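SusD superfamily protein (PDB 3NQP) probably binds glycans at the outer membrane of Bacteroides fragilis, as SusD-family proteins do in capturing polysaccharide for uptake. Local coordinates at residues 259-264 / 268-273; 376-381 / 447-452. All coordinates share one frame; numbering follows the deposited sequence.

Both contacts gather round the two-stranded antiparallel sheet of 265-269 and 377-381, their centres about 12 Å apart. Interaction 1 is partly buried, about 15 Å from the centre of the chain, and joins the loop before strand 265-269 to the residues that run on from it. Interaction 2 is buried, about 4 Å from that centre, and ties strand 377-381 to the loop between helices 431-445 and 452-458. Their chemistry differs: 259-264 / 268-273 brings two cations together with no hydrogen bond between its segments, whereas 376-381 / 447-452 rests on a two-bond salt bridge and two waters. Asp376 takes up the charges of interaction 1 but no part in that bridge.

Interaction 1: 259-264 / 268-273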
ATOM      1  N   ASN A 259       4.690  19.758  -0.725  1.00 18.52           N
ATOM      2  CA  ASN A 259       3.498  19.916   0.121  1.00 19.20           C
ATOM      3  C   ASN A 259       3.360  18.742   1.102  1.00 14.63           C
ATOM      4  O   ASN A 259       2.268  18.269   1.390  1.00 12.79           O
ATOM      5  CB  ASN A 259       2.236  20.059  -0.762  1.00 19.02           C
ATOM      6  CG  ASN A 259       1.000  20.429   0.062  1.00 18.62           C
ATOM      7  OD1 ASN A 259       1.122  21.162   1.016  1.00 10.05           O
ATOM      8  ND2 ASN A 259      -0.162  19.869  -0.267  1.00 10.33           N
ATOM      9  N   LYS A 260       4.480  18.260   1.610  1.00 13.28           N
ATOM     10  CA  LYS A 260       4.501  17.045   2.421  1.00 14.40           C
ATOM     11  C   LYS A 260       3.813  17.226   3.741  1.00 14.10           C
ATOM     12  O   LYS A 260       3.670  18.338   4.229  1.00 13.37           O
ATOM     13  CB  LYS A 260       5.956  16.572   2.679  1.00 14.53           C
ATOM     14  CG  LYS A 260       6.634  16.096   1.416  1.00 15.00           C
ATOM     15  CD  LYS A 260       8.052  15.591   1.697  1.00 14.94           C
ATOM     16  CE  LYS A 260       8.722  15.027   0.420  1.00 12.33           C
ATOM     17  NZ  LYS A 260       9.938  14.264   0.911  1.00 11.89           N
ATOM     18  N   ALA A 261       3.396  16.121   4.310  1.00 10.93           N
ATOM     19  CA  ALA A 261       2.720  16.099   5.630  1.00 14.62           C
ATOM     20  C   ALA A 261       1.513  17.028   5.670  1.00 15.84           C
ATOM     21  O   ALA A 261       1.193  17.629   6.689  1.00 13.97           O
ATOM     22  CB  ALA A 261       3.725  16.443   6.738  1.00 16.93           C
ATOM     23  N   ASN A 262       0.817  17.104   4.549  1.00 16.22           N
ATOM     24  CA  ASN A 262      -0.432  17.885   4.451  1.00 13.39           C
ATOM     25  C   ASN A 262      -1.606  17.240   5.188  1.00 13.16           C
ATOM     26  O   ASN A 262      -1.516  16.127   5.722  1.00 13.58           O
ATOM     27  CB  ASN A 262      -0.764  18.100   2.995  1.00 14.39           C
ATOM     28  CG  ASN A 262      -0.962  16.801   2.262  1.00 13.96           C
ATOM     29  OD1 ASN A 262      -1.967  16.113   2.500  1.00 13.09           O
ATOM     30  ND2 ASN A 262      -0.007  16.437   1.356  1.00 11.52           N
ATOM     31  N   ASP A 263      -2.721  17.953   5.228  1.00 13.58           N
ATOM     32  CA  ASP A 263      -3.859  17.587   6.084  1.00 15.23           C
ATOM     33  C   ASP A 263      -4.595  16.290   5.669  1.00 13.92           C
ATOM     34  O   ASP A 263      -5.394  15.780   6.420  1.00 12.86           O
ATOM     35  CB  ASP A 263      -4.879  18.777   6.141  1.00 14.54           C
ATOM     36  CG  ASP A 263      -4.379  19.941   6.997  1.00 19.00           C
ATOM     37  OD1 ASP A 263      -3.321  19.814   7.640  1.00 21.22           O
ATOM     38  OD2 ASP A 263      -5.058  20.966   7.025  1.00 19.77           O
ATOM     39  N   GLU A 264      -4.354  15.780   4.470  1.00 14.81           N
ATOM     40  CA  GLU A 264      -4.979  14.511   4.034  1.00 13.29           C
ATOM     41  C   GLU A 264      -4.187  13.327   4.531  1.00 13.51           C
ATOM     42  O   GLU A 264      -4.688  12.216   4.593  1.00 16.13           O
ATOM     43  CB  GLU A 264      -5.022  14.483   2.508  1.00 13.79           C
ATOM     44  CG  GLU A 264      -5.767  13.301   1.929  1.00 14.24           C
ATOM     45  CD  GLU A 264      -6.105  13.482   0.447  1.00 11.02           C
ATOM     46  OE1 GLU A 264      -6.510  14.613   0.026  1.00 14.54           O
ATOM     47  OE2 GLU A 264      -6.053  12.479  -0.289  1.00 14.19           O
ATOM     48  N   ALA A 268       3.123   8.842   6.564  1.00 11.88           N
ATOM     49  CA  ALA A 268       3.922   8.651   5.360  1.00 12.50           C
ATOM     50  C   ALA A 268       5.383   8.357   5.746  1.00 12.87           C
ATOM     51  O   ALA A 268       5.834   8.806   6.804  1.00 15.11           O
ATOM     52  CB  ALA A 268       3.884   9.943   4.489  1.00  8.15           C
ATOM     53  N   ILE A 269       6.076   7.613   4.868  1.00 11.67           N
ATOM     54  CA  ILE A 269       7.500   7.375   4.928  1.00 10.70           C
ATOM     55  C   ILE A 269       8.229   8.565   4.270  1.00 12.71           C
ATOM     56  O   ILE A 269       7.986   8.879   3.119  1.00  9.00           O
ATOM     57  CB  ILE A 269       7.874   6.091   4.166  1.00 11.54           C
ATOM     58  CG1 ILE A 269       7.246   4.844   4.835  1.00 12.99           C
ATOM     59  CG2 ILE A 269       9.393   5.956   3.997  1.00  9.31           C
ATOM     60  CD1 ILE A 269       7.697   4.575   6.272  1.00 11.98           C
ATOM     61  N   ARG A 270       9.122   9.191   5.011  1.00 13.22           N
ATOM     62  CA  ARG A 270       9.920  10.349   4.550  1.00 13.66           C
ATOM     63  C   ARG A 270      11.138   9.942   3.730  1.00 12.18           C
ATOM     64  O   ARG A 270      12.026   9.227   4.214  1.00 12.58           O
ATOM     65  CB  ARG A 270      10.352  11.186   5.776  1.00 14.05           C
ATOM     66  CG  ARG A 270      11.221  12.458   5.492  1.00 17.26           C
ATOM     67  CD  ARG A 270      10.570  13.409   4.452  1.00 21.16           C
ATOM     68  NE  ARG A 270       9.175  13.779   4.719  1.00 20.81           N
ATOM     69  CZ  ARG A 270       8.783  14.713   5.570  1.00 27.76           C
ATOM     70  NH1 ARG A 270       9.668  15.399   6.302  1.00 34.21           N
ATOM     71  NH2 ARG A 270       7.492  14.926   5.734  1.00 22.38           N
ATOM     72  N   PHE A 271      11.161  10.390   2.467  1.00 12.87           N
ATOM     73  CA  PHE A 271      12.342  10.320   1.631  1.00 13.06           C
ATOM     74  C   PHE A 271      12.843  11.766   1.568  1.00 15.26           C
ATOM     75  O   PHE A 271      12.044  12.691   1.568  1.00 17.09           O
ATOM     76  CB  PHE A 271      12.008   9.699   0.248  1.00 13.11           C
ATOM     77  CG  PHE A 271      11.840   8.179   0.315  1.00 15.47           C
ATOM     78  CD1 PHE A 271      12.955   7.341   0.439  1.00 19.23           C
ATOM     79  CD2 PHE A 271      10.599   7.605   0.334  1.00 13.68           C
ATOM     80  CE1 PHE A 271      12.816   5.968   0.558  1.00 15.05           C
ATOM     81  CE2 PHE A 271      10.440   6.256   0.469  1.00  9.34           C
ATOM     82  CZ  PHE A 271      11.556   5.414   0.577  1.00 18.34           C
ATOM     83  N   LEU A 272      14.161  11.951   1.601  1.00 16.42           N
ATOM     84  CA  LEU A 272      14.771  13.280   1.761  1.00 20.01           C
ATOM     85  C   LEU A 272      16.016  13.355   0.894  1.00 16.17           C
ATOM     86  O   LEU A 272      16.883  12.494   0.992  1.00 13.68           O
ATOM     87  CB  LEU A 272      15.137  13.514   3.236  1.00 20.25           C
ATOM     88  CG  LEU A 272      15.783  14.826   3.701  1.00 26.60           C
ATOM     89  CD1 LEU A 272      14.849  16.039   3.442  1.00 21.72           C
ATOM     90  CD2 LEU A 272      16.191  14.738   5.184  1.00 21.39           C
ATOM     91  N   GLU A 273      16.060  14.326  -0.013  1.00 15.70           N
ATOM     92  CA  GLU A 273      17.257  14.563  -0.822  1.00 17.13           C
ATOM     93  C   GLU A 273      18.501  14.578   0.057  1.00 18.20           C
ATOM     94  O   GLU A 273      18.503  15.125   1.150  1.00 18.57           O
ATOM     95  CB  GLU A 273      17.149  15.865  -1.596  1.00 17.65           C
ATOM     96  CG  GLU A 273      18.324  16.151  -2.513  1.00 19.50           C
ATOM     97  CD  GLU A 273      18.119  17.407  -3.345  1.00 15.19           C
ATOM     98  OE1 GLU A 273      17.078  18.071  -3.230  1.00 17.12           O
ATOM     99  OE2 GLU A 273      18.991  17.705  -4.149  1.00 19.32           O
TER
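Lys260 and Arg270 form a contact of two like-charged side chains, aliphatic stem over guanidinium, between the loop that follows helix 251-255 and the chain leaving strand 265-269. The evidence is in the spacing: Lys260 CD sits above one face of the guanidinium, 3.7 Å from Arg270 NE, and Lys260 CB is 3.8 Å from Arg270 NH2. Ala261 CB comes at the edge of the same group, near its plane, 4.2 Å from Arg270 NH2. The two long side chains cross obliquely. That of Lys260 is extended beyond CG, which carries NZ past the guanidinium to within 2.7 Å of Phe271 O, although the angle there is too poor for a hydrogen bond. Arg270 is instead bent at chi2 (53°) and chi3 (51°), folding its head back beneath the lysine stem. Within 259-264, Asn262 OD1 accepts from Glu264 N at 3.1 Å, closing an Asx turn, and Asn262 ND2 donates to Asn259 O at 2.9 Å; these bonds tie Asn262 to the backbone on both sides of it. The two cations approach to 3.9 Å, Lys260 NZ to Arg270 NE, but Asp376 answers both, pairing OD1 with Lys260 NZ and OD2 with Arg270 NE; Lys260 NZ also hydrogen-bonds Cys374 O. The carboxylate shared by the two bases probably offsets their repulsion and favours the charged form of each.

Interaction 2: 376-381 / 447-452; sequences DYIFYR and IQEGQR
The guanidinium of Arg381 and the carboxylate of Glu449 meet edge to edge, their planes only 13° apart, with Glu449 CD in the guanidinium plane; within the two segments the contact is made at this edge and not over a face. Arg381 grips side-on. NE donates to Glu449 OE2 at 2.9 Å with an N-H...O angle of 173°, and NH2 donates to Glu449 OE1 at 2.8 Å, almost as straight. With one nitrogen to each oxygen the salt bridge is bidentate, and each oxygen uses its syn lone pair, on the side of the other oxygen. The stem of Arg381 is extended from CG to NE and meets the Glu449 side chain at about a right angle; the latter, extended beyond CG, reaches across from its loop to meet the guanidinium. Beside the bridge, Ile378 CB lies 4.1 Å from Glu449 OE2, while Phe255 of helix 251-255 touches Ile378, Arg381 and Glu449 alike. Two waters bridge strand and loop. One joins Ile378 O to Glu449 OE2, at 2.7 Å from the latter; the second joins Phe379 O to Glu449 O, each at 2.8 Å. The strand carbonyls they reach, of Ile378 and Phe379, lie at the corner of the chain, where Phe379 and Tyr380 both face Phe267 in a classic beta bulge. Arg381 NH1 also pairs with Glu264 and Glu445, and Glu449 OE1 with Lys360. Two bonds in one plane restrict rotation of both groups, and this network of alternating charges probably favours the charged forms of the buried Arg381 and of Glu449, binding the bulged strand to the loop before helix 452-458.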
ATOM      1  N   ASP A 376       7.329  11.181  -0.782  1.00 12.87           N
ATOM      2  CA  ASP A 376       7.150  10.365   0.432  1.00 11.09           C
ATOM      3  C   ASP A 376       6.263   9.174   0.102  1.00 11.08           C
ATOM      4  O   ASP A 376       5.407   9.251  -0.804  1.00 12.66           O
ATOM      5  CB  ASP A 376       6.473  11.170   1.548  1.00 14.13           C
ATOM      6  CG  ASP A 376       7.440  12.096   2.319  1.00 13.92           C
ATOM      7  OD1 ASP A 376       8.655  12.126   1.997  1.00 11.78           O
ATOM      8  OD2 ASP A 376       6.936  12.798   3.258  1.00 12.49           O
ATOM      9  N   TYR A 377       6.472   8.057   0.802  1.00  9.57           N
ATOM     10  CA  TYR A 377       5.604   6.881   0.601  1.00 10.27           C
ATOM     11  C   TYR A 377       4.428   6.914   1.601  1.00 11.51           C
ATOM     12  O   TYR A 377       4.598   6.600   2.788  1.00 11.49           O
ATOM     13  CB  TYR A 377       6.447   5.575   0.695  1.00 10.61           C
ATOM     14  CG  TYR A 377       6.793   4.969  -0.651  1.00  8.45           C
ATOM     15  CD1 TYR A 377       7.342   5.740  -1.671  1.00 12.35           C
ATOM     16  CD2 TYR A 377       6.491   3.649  -0.945  1.00 12.19           C
ATOM     17  CE1 TYR A 377       7.625   5.192  -2.897  1.00  7.31           C
ATOM     18  CE2 TYR A 377       6.738   3.116  -2.183  1.00 12.14           C
ATOM     19  CZ  TYR A 377       7.297   3.869  -3.152  1.00 10.24           C
ATOM     20  OH  TYR A 377       7.498   3.307  -4.387  1.00 11.51           O
ATOM     21  N   ILE A 378       3.246   7.317   1.133  1.00 11.28           N
ATOM     22  CA  ILE A 378       2.079   7.485   2.033  1.00 10.72           C
ATOM     23  C   ILE A 378       1.532   6.103   2.285  1.00 14.47           C
ATOM     24  O   ILE A 378       1.285   5.375   1.316  1.00 11.24           O
ATOM     25  CB  ILE A 378       0.968   8.345   1.368  1.00 11.38           C
ATOM     26  CG1 ILE A 378       1.554   9.708   0.987  1.00 10.94           C
ATOM     27  CG2 ILE A 378      -0.296   8.390   2.295  1.00  6.77           C
ATOM     28  CD1 ILE A 378       0.702  10.620   0.111  1.00 11.24           C
ATOM     29  N   PHE A 379       1.405   5.721   3.559  1.00 12.61           N
ATOM     30  CA  PHE A 379       0.791   4.471   3.950  1.00 11.30           C
ATOM     31  C   PHE A 379      -0.697   4.657   4.258  1.00 11.40           C
ATOM     32  O   PHE A 379      -1.485   3.819   3.874  1.00 10.65           O
ATOM     33  CB  PHE A 379       1.492   3.880   5.186  1.00 12.11           C
ATOM     34  CG  PHE A 379       2.823   3.259   4.906  1.00 14.21           C
ATOM     35  CD1 PHE A 379       3.394   3.259   3.644  1.00 14.24           C
ATOM     36  CD2 PHE A 379       3.520   2.691   5.948  1.00 13.94           C
ATOM     37  CE1 PHE A 379       4.631   2.647   3.430  1.00 11.35           C
ATOM     38  CE2 PHE A 379       4.741   2.077   5.742  1.00 15.94           C
ATOM     39  CZ  PHE A 379       5.298   2.051   4.503  1.00 10.34           C
ATOM     40  N   TYR A 380      -1.077   5.733   4.952  1.00 11.25           N
ATOM     41  CA  TYR A 380      -2.498   6.020   5.200  1.00 10.94           C
ATOM     42  C   TYR A 380      -2.788   7.482   4.894  1.00 13.28           C
ATOM     43  O   TYR A 380      -2.075   8.337   5.404  1.00 11.84           O
ATOM     44  CB  TYR A 380      -2.883   5.781   6.639  1.00 13.70           C
ATOM     45  CG  TYR A 380      -2.684   4.386   7.098  1.00 11.51           C
ATOM     46  CD1 TYR A 380      -3.472   3.353   6.567  1.00 11.94           C
ATOM     47  CD2 TYR A 380      -1.703   4.058   8.017  1.00 13.66           C
ATOM     48  CE1 TYR A 380      -3.326   2.076   6.952  1.00 12.47           C
ATOM     49  CE2 TYR A 380      -1.543   2.718   8.428  1.00 19.20           C
ATOM     50  CZ  TYR A 380      -2.357   1.732   7.876  1.00 22.56           C
ATOM     51  OH  TYR A 380      -2.267   0.398   8.238  1.00 20.72           O
ATOM     52  N   ARG A 381      -3.815   7.738   4.080  1.00 11.40           N
ATOM     53  CA  ARG A 381      -4.365   9.102   3.917  1.00  9.93           C
ATOM     54  C   ARG A 381      -5.917   9.057   3.904  1.00 11.33           C
ATOM     55  O   ARG A 381      -6.523   7.979   3.867  1.00 11.43           O
ATOM     56  CB  ARG A 381      -3.782   9.751   2.672  1.00 11.60           C
ATOM     57  CG  ARG A 381      -3.983   9.013   1.420  1.00  8.88           C
ATOM     58  CD  ARG A 381      -3.428   9.799   0.236  1.00  9.13           C
ATOM     59  NE  ARG A 381      -3.571   9.055  -1.004  1.00 10.34           N
ATOM     60  CZ  ARG A 381      -4.578   9.164  -1.886  1.00 12.15           C
ATOM     61  NH1 ARG A 381      -5.598   9.997  -1.725  1.00 13.27           N
ATOM     62  NH2 ARG A 381      -4.562   8.411  -2.964  1.00 10.84           N
ATOM     63  N   ILE A 447      -3.275   3.985  -7.156  1.00  9.19           N
ATOM     64  CA  ILE A 447      -2.190   3.549  -8.038  1.00  9.96           C
ATOM     65  C   ILE A 447      -0.852   3.846  -7.362  1.00  8.91           C
ATOM     66  O   ILE A 447      -0.586   4.972  -6.953  1.00 12.10           O
ATOM     67  CB  ILE A 447      -2.296   4.212  -9.435  1.00 10.56           C
ATOM     68  CG1 ILE A 447      -3.497   3.605 -10.199  1.00 13.39           C
ATOM     69  CG2 ILE A 447      -0.992   3.980 -10.259  1.00 11.39           C
ATOM     70  CD1 ILE A 447      -3.795   4.223 -11.528  1.00 14.98           C
ATOM     71  N   GLN A 448      -0.045   2.794  -7.206  1.00  9.20           N
ATOM     72  CA  GLN A 448       1.286   2.883  -6.673  1.00 11.62           C
ATOM     73  C   GLN A 448       1.282   3.136  -5.157  1.00  9.36           C
ATOM     74  O   GLN A 448       2.261   3.611  -4.633  1.00  9.70           O
ATOM     75  CB  GLN A 448       2.109   3.953  -7.398  1.00 13.22           C
ATOM     76  CG  GLN A 448       3.595   3.688  -7.369  1.00 15.41           C
ATOM     77  CD  GLN A 448       4.383   4.795  -8.009  1.00 10.25           C
ATOM     78  OE1 GLN A 448       4.392   5.923  -7.516  1.00 10.39           O
ATOM     79  NE2 GLN A 448       5.095   4.465  -9.097  1.00 12.30           N
ATOM     80  N   GLU A 449       0.158   2.812  -4.504  1.00 10.25           N
ATOM     81  CA  GLU A 449      -0.052   3.004  -3.058  1.00  6.93           C
ATOM     82  C   GLU A 449      -0.462   1.690  -2.362  1.00  9.70           C
ATOM     83  O   GLU A 449      -0.883   1.693  -1.211  1.00 10.74           O
ATOM     84  CB  GLU A 449      -1.061   4.123  -2.823  1.00  7.30           C
ATOM     85  CG  GLU A 449      -0.523   5.519  -3.004  1.00  5.26           C
ATOM     86  CD  GLU A 449      -1.571   6.539  -2.679  1.00 10.80           C
ATOM     87  OE1 GLU A 449      -2.392   6.847  -3.612  1.00 13.86           O
ATOM     88  OE2 GLU A 449      -1.599   7.002  -1.495  1.00 13.02           O
ATOM     89  N   GLY A 450      -0.243   0.561  -3.032  1.00  9.63           N
ATOM     90  CA  GLY A 450      -0.112  -0.723  -2.344  1.00 11.16           C
ATOM     91  C   GLY A 450      -1.398  -1.363  -1.827  1.00 10.95           C
ATOM     92  O   GLY A 450      -1.384  -2.050  -0.798  1.00 11.88           O
ATOM     93  N   GLN A 451      -2.509  -1.136  -2.517  1.00 10.13           N
ATOM     94  CA  GLN A 451      -3.769  -1.690  -2.065  1.00 10.69           C
ATOM     95  C   GLN A 451      -4.341  -2.908  -2.836  1.00 12.54           C
ATOM     96  O   GLN A 451      -5.037  -3.770  -2.233  1.00  9.54           O
ATOM     97  CB  GLN A 451      -4.824  -0.602  -2.067  1.00 10.72           C
ATOM     98  CG  GLN A 451      -4.498   0.617  -1.190  1.00 11.68           C
ATOM     99  CD  GLN A 451      -4.391   0.275   0.258  1.00  9.97           C
ATOM    100  OE1 GLN A 451      -5.341  -0.213   0.883  1.00 12.03           O
ATOM    101  NE2 GLN A 451      -3.196   0.491   0.819  1.00 15.33           N
ATOM    102  N   ARG A 452      -4.119  -2.953  -4.143  1.00 10.29           N
ATOM    103  CA  ARG A 452      -4.929  -3.847  -4.954  1.00 13.09           C
ATOM    104  C   ARG A 452      -4.806  -5.332  -4.596  1.00 10.53           C
ATOM    105  O   ARG A 452      -5.820  -6.061  -4.575  1.00  9.89           O
ATOM    106  CB  ARG A 452      -4.711  -3.671  -6.456  1.00  8.42           C
ATOM    107  CG  ARG A 452      -5.810  -4.423  -7.239  1.00 10.39           C
ATOM    108  CD  ARG A 452      -5.863  -4.035  -8.724  1.00 12.15           C
ATOM    109  NE  ARG A 452      -7.245  -3.988  -9.162  1.00 10.99           N
ATOM    110  CZ  ARG A 452      -7.914  -4.939  -9.794  1.00 13.05           C
ATOM    111  NH1 ARG A 452      -7.325  -6.049 -10.230  1.00 14.64           N
ATOM    112  NH2 ARG A 452      -9.187  -4.722 -10.072  1.00 13.06           N
TER
HETATM  113  O   HOH W   1      -1.484   5.392   0.612  1.00 14.66           O
HETATM  114  O   HOH W   2      -0.874   2.469   1.468  1.00 14.64           O